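Local structure of class B carbapenemase GOB-18 (Elizabethkingia meningoseptica, 5K0W) at residues L96-H100 with Y101-G105; L128-G131 with G132-Y136. The protein is a zinc-dependent class B3 metallo-beta-lactamase that probably hydrolyses beta-lactam antibiotics, carbapenems included, at a site holding two zinc ions. One frame throughout, in Å; residues are numbered along the deposited sequence.

Contact 1 (L96-H100 with Y101-G105); sequences LTQAH and YDHTG. With ZN (zinc ion), chain C; ZN (zinc ion), chain D.
Gln-98 and His-103 meet across this bend and serve different zinc ions. The amide carbon CD of Gln-98 comes within 3.3 Å of CD2 of His-103, with the amide and ring planes 40° apart. Gln-98 turns CG between its backbone N and carbonyl carbon (chi1 53°) and then runs extended, which carries OE1 to the chain D zinc. His-100 ND1 and His-175 bind the same ion. Asp-102 OD2 binds the chain C zinc at 2.1 Å. His-103 NE2 and His-241 are further protein ligands there. Gln-98, His-100, Asp-102 and His-103 fill the HxHxDH motif of metallo-beta-lactamases, with glutamine in the first histidine position.

The closely packed part is the backbone turn. His-100 is the N-cap of helix 101-104, and its O accepts one good bond, from His-103 N at 2.9 Å. Thr-104 adds two weak bonds to the same oxygen, from N and from OG1. The Thr-104 methyl CG2 lies 3.6 Å from CD1 of Leu-96, and the two side chains cross at about a right angle. Ala-99 CA also borders this methyl.

The metal side, by contrast, carries the waters and is held together by the zincs. Water 1 bridges the two zincs, 2.1 Å from each. It lies in the plane of the His-103 ring, at its edge. Water 2 adds a ligand to the chain D zinc. Gln-98 NE2 makes a weak 3.4 Å bond to water 1, but its stronger partner is Asn-199, which helps fix the amide's rotation.

The segment follows strand 91-95 directly and passes into helix 101-104. Leu-96 packs on Phe-118 and Val-120 of strand 117-121, and Leu-96 and Thr-104 both rest on Leu-128 of helix 125-129.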
loop_
_atom_site.group_PDB
_atom_site.type_symbol
_atom_site.label_atom_id
_atom_site.label_comp_id
_atom_site.label_asym_id
_atom_site.label_seq_id
_atom_site.Cartn_x
_atom_site.Cartn_y
_atom_site.Cartn_z
ATOM N N LEU A 96 2.656 -2.381 -4.925
ATOM C CA LEU A 96 2.590 -2.635 -3.486
ATOM C C LEU A 96 3.196 -1.537 -2.648
ATOM O O LEU A 96 4.264 -1.036 -2.993
ATOM C CB LEU A 96 3.410 -3.900 -3.187
ATOM C CG LEU A 96 2.689 -5.219 -3.004
ATOM C CD1 LEU A 96 3.675 -6.277 -2.579
ATOM C CD2 LEU A 96 1.567 -5.100 -1.977
ATOM N N THR A 97 2.608 -1.255 -1.482
ATOM C CA THR A 97 3.201 -0.278 -0.565
ATOM C C THR A 97 3.969 -0.980 0.562
ATOM O O THR A 97 4.798 -0.344 1.212
ATOM C CB THR A 97 2.172 0.741 -0.039
ATOM O OG1 THR A 97 1.119 0.051 0.632
ATOM C CG2 THR A 97 1.629 1.655 -1.133
ATOM N N GLN A 98 3.680 -2.286 0.798
ATOM C CA GLN A 98 4.293 -3.124 1.828
ATOM C C GLN A 98 3.961 -4.609 1.568
ATOM O O GLN A 98 2.855 -4.913 1.114
ATOM C CB GLN A 98 3.848 -2.694 3.248
ATOM C CG GLN A 98 2.337 -2.621 3.440
ATOM C CD GLN A 98 1.948 -2.561 4.894
ATOM O OE1 GLN A 98 1.955 -3.580 5.599
ATOM N NE2 GLN A 98 1.529 -1.369 5.357
ATOM N N ALA A 99 4.918 -5.527 1.864
ATOM C CA ALA A 99 4.761 -6.976 1.639
ATOM C C ALA A 99 4.211 -7.751 2.834
ATOM O O ALA A 99 4.863 -8.663 3.361
ATOM C CB ALA A 99 6.058 -7.598 1.129
ATOM N N HIS A 100 2.984 -7.377 3.252
ATOM C CA HIS A 100 2.223 -8.040 4.313
ATOM C C HIS A 100 0.933 -8.573 3.710
ATOM O O HIS A 100 0.373 -7.914 2.825
ATOM C CB HIS A 100 1.935 -7.076 5.460
ATOM C CG HIS A 100 3.092 -6.841 6.377
ATOM N ND1 HIS A 100 3.151 -5.727 7.176
ATOM C CD2 HIS A 100 4.196 -7.589 6.593
ATOM C CE1 HIS A 100 4.281 -5.830 7.850
ATOM N NE2 HIS A 100 4.931 -6.943 7.547
ATOM N N TYR A 101 0.474 -9.769 4.160
ATOM C CA TYR A 101 -0.745 -10.465 3.685
ATOM C C TYR A 101 -1.992 -9.571 3.532
ATOM O O TYR A 101 -2.821 -9.832 2.661
ATOM C CB TYR A 101 -1.060 -11.721 4.528
ATOM C CG TYR A 101 -1.722 -11.432 5.852
ATOM C CD1 TYR A 101 -0.981 -11.009 6.945
ATOM C CD2 TYR A 101 -3.097 -11.580 6.014
ATOM C CE1 TYR A 101 -1.591 -10.717 8.165
ATOM C CE2 TYR A 101 -3.719 -11.299 7.237
ATOM C CZ TYR A 101 -2.958 -10.862 8.308
ATOM O OH TYR A 101 -3.550 -10.591 9.516
ATOM N N ASP A 102 -2.122 -8.533 4.383
ATOM C CA ASP A 102 -3.258 -7.611 4.348
ATOM C C ASP A 102 -3.189 -6.599 3.178
ATOM O O ASP A 102 -4.086 -5.774 3.039
ATOM C CB ASP A 102 -3.482 -6.934 5.718
ATOM C CG ASP A 102 -2.323 -6.108 6.233
ATOM O OD1 ASP A 102 -1.169 -6.610 6.203
ATOM O OD2 ASP A 102 -2.574 -4.981 6.730
ATOM N N HIS A 103 -2.153 -6.676 2.323
ATOM C CA HIS A 103 -2.017 -5.849 1.114
ATOM C C HIS A 103 -1.589 -6.716 -0.085
ATOM O O HIS A 103 -1.651 -6.251 -1.224
ATOM C CB HIS A 103 -1.022 -4.685 1.321
ATOM C CG HIS A 103 -1.249 -3.905 2.582
ATOM N ND1 HIS A 103 -2.155 -2.860 2.638
ATOM C CD2 HIS A 103 -0.716 -4.084 3.808
ATOM C CE1 HIS A 103 -2.121 -2.425 3.883
ATOM N NE2 HIS A 103 -1.270 -3.131 4.622
ATOM N N THR A 104 -1.166 -7.980 0.179
ATOM C CA THR A 104 -0.684 -8.922 -0.843
ATOM C C THR A 104 -1.569 -10.163 -1.032
ATOM O O THR A 104 -1.269 -10.970 -1.907
ATOM C CB THR A 104 0.725 -9.445 -0.461
ATOM O OG1 THR A 104 0.618 -10.204 0.741
ATOM C CG2 THR A 104 1.750 -8.349 -0.273
ATOM N N GLY A 105 -2.533 -10.387 -0.151
ATOM C CA GLY A 105 -3.361 -11.588 -0.182
ATOM C C GLY A 105 -4.040 -11.958 -1.495
ATOM O O GLY A 105 -4.183 -13.147 -1.792
HETATM ZN ZN ZN C . -1.392 -3.230 6.716
HETATM ZN ZN ZN D . 1.900 -4.132 7.557
HETATM O O HOH W 1 0.192 -3.050 8.024
HETATM O O HOH W 2 1.567 -4.899 9.602
#

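Contact 2 (L128-G131 with G132-Y136); sequences LRTG and GKSDY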
loop_
_atom_site.group_PDB
_atom_site.type_symbol
_atom_site.label_atom_id
_atom_site.label_comp_id
_atom_site.label_asym_id
_atom_site.label_seq_id
_atom_site.Cartn_x
_atom_site.Cartn_y
_atom_site.Cartn_z
ATOM N N LEU A 128 7.917 -11.941 -0.928
ATOM C CA LEU A 128 6.885 -12.228 -1.915
ATOM C C LEU A 128 6.984 -13.604 -2.554
ATOM O O LEU A 128 5.962 -14.266 -2.744
ATOM C CB LEU A 128 6.788 -11.109 -2.951
ATOM C CG LEU A 128 6.110 -9.852 -2.406
ATOM C CD1 LEU A 128 6.745 -8.620 -2.937
ATOM C CD2 LEU A 128 4.619 -9.872 -2.665
ATOM N N ARG A 129 8.211 -14.049 -2.836
ATOM C CA ARG A 129 8.483 -15.350 -3.440
ATOM C C ARG A 129 8.238 -16.501 -2.451
ATOM O O ARG A 129 7.931 -17.614 -2.888
ATOM C CB ARG A 129 9.917 -15.390 -3.991
ATOM C CG ARG A 129 10.156 -14.415 -5.134
ATOM C CD ARG A 129 11.592 -14.466 -5.609
ATOM N NE ARG A 129 11.759 -15.424 -6.703
ATOM C CZ ARG A 129 11.870 -15.091 -7.986
ATOM N NH1 ARG A 129 11.853 -13.812 -8.353
ATOM N NH2 ARG A 129 12.014 -16.031 -8.911
ATOM N N THR A 130 8.378 -16.228 -1.131
ATOM C CA THR A 130 8.192 -17.197 -0.050
ATOM C C THR A 130 6.833 -17.074 0.644
ATOM O O THR A 130 6.607 -17.746 1.653
ATOM C CB THR A 130 9.306 -17.111 0.994
ATOM O OG1 THR A 130 9.135 -15.947 1.806
ATOM C CG2 THR A 130 10.702 -17.221 0.401
ATOM N N GLY A 131 5.960 -16.213 0.117
ATOM C CA GLY A 131 4.626 -15.983 0.657
ATOM C C GLY A 131 4.597 -15.607 2.129
ATOM O O GLY A 131 3.670 -15.982 2.851
ATOM N N GLY A 132 5.616 -14.872 2.565
ATOM C CA GLY A 132 5.711 -14.399 3.937
ATOM C C GLY A 132 6.725 -15.079 4.833
ATOM O O GLY A 132 7.074 -14.522 5.874
ATOM N N LYS A 133 7.208 -16.276 4.451
ATOM C CA LYS A 133 8.172 -17.047 5.247
ATOM C C LYS A 133 9.432 -16.278 5.617
ATOM O O LYS A 133 9.898 -16.424 6.749
ATOM C CB LYS A 133 8.544 -18.368 4.575
ATOM C CG LYS A 133 7.412 -19.383 4.520
ATOM C CD LYS A 133 7.892 -20.700 3.927
ATOM C CE LYS A 133 8.049 -20.690 2.426
ATOM N NZ LYS A 133 8.797 -21.882 1.934
ATOM N N SER A 134 9.974 -15.448 4.701
ATOM C CA SER A 134 11.182 -14.679 4.998
ATOM C C SER A 134 10.962 -13.375 5.768
ATOM O O SER A 134 11.944 -12.724 6.102
ATOM C CB SER A 134 11.995 -14.429 3.735
ATOM O OG SER A 134 11.219 -13.670 2.830
ATOM N N ASP A 135 9.708 -12.994 6.078
ATOM C CA ASP A 135 9.440 -11.741 6.804
ATOM C C ASP A 135 10.037 -11.762 8.216
ATOM O O ASP A 135 9.784 -12.702 8.972
ATOM C CB ASP A 135 7.934 -11.421 6.849
ATOM C CG ASP A 135 7.625 -9.982 7.244
ATOM O OD1 ASP A 135 7.745 -9.656 8.452
ATOM O OD2 ASP A 135 7.263 -9.180 6.347
ATOM N N TYR A 136 10.832 -10.720 8.556
ATOM C CA TYR A 136 11.497 -10.527 9.852
ATOM C C TYR A 136 10.538 -10.584 11.046
ATOM O O TYR A 136 10.971 -10.817 12.182
ATOM C CB TYR A 136 12.306 -9.221 9.845
ATOM C CG TYR A 136 11.482 -7.961 9.986
ATOM C CD1 TYR A 136 10.836 -7.404 8.893
ATOM C CD2 TYR A 136 11.361 -7.317 11.214
ATOM C CE1 TYR A 136 10.099 -6.231 9.015
ATOM C CE2 TYR A 136 10.596 -6.165 11.356
ATOM C CZ TYR A 136 9.958 -5.631 10.255
ATOM O OH TYR A 136 9.233 -4.474 10.401
#
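Thr-130 has OG1 set between its own backbone N and carbonyl carbon (chi1 74°), and this turns the hydroxyl toward Ser-134. Lys-133 bends at chi3 (-77°), and its aliphatic chain curls back over the Thr-130 carbonyl. The first torsion gives a hydrogen bond from Ser-134 N to Thr-130 OG1 at 3.1 Å. The same hydroxyl also bonds to the carbonyl O of Asp-126, one turn back in helix 125-129. It therefore ties the end of the helix to the loop that follows. The bend in Lys-133 places CE 3.4 Å from Thr-130 O, and CG touches that oxygen too. CB of Lys-133 packs 3.9 Å from CB of Thr-130.

Two beta turns overlap here. The first is a type I' turn from Thr-130 to Lys-133, with Gly-131 and Gly-132 at its centre. Both have positive phi, a backbone shape that glycine adopts easily because it carries no side chain. The turn closes through Lys-133 N and Thr-130 O at 3.2 Å. The N-H points nearly straight at the oxygen, yet the nitrogen stands above the carbonyl plane, 64° out of it. The second is a type I turn from Gly-132 to Asp-135, closed by Asp-135 N on Gly-132 O at 3.1 Å. Together they reverse the chain just after the helix.

The Thr-130 and Lys-133 side lies toward the protein surface. Asp-135 is buried; its OD1 accepts from the N atoms of Glu-137 and Met-138, while its side chain also touches Val-127. Tyr-136 OH bonds to the backbone O of His-175, a zinc ligand, and its ring meets Tyr-215 edge-to-face.

Contact 1 is core and contact 2 lies nearer the surface; their centres are 11 Å apart. Segment 96-105 comes straight after strand 91-95 and starts a helix, whereas 128-136 holds the last residues of helix 125-129 and turns back. Contact 1 depends on metal bonds and one shared carbonyl. Contact 2 has no metal and relies on turn hydrogen bonds, a threonine hydroxyl and glycines. The two still touch. Leu-96 CD1 lies 3.7 Å from Leu-128 CD2, which joins them through apolar packing. Asp-135 OD2 comes 3.4 Å from NE2 of His-100, so the loop borders a zinc ligand on the side away from its metal.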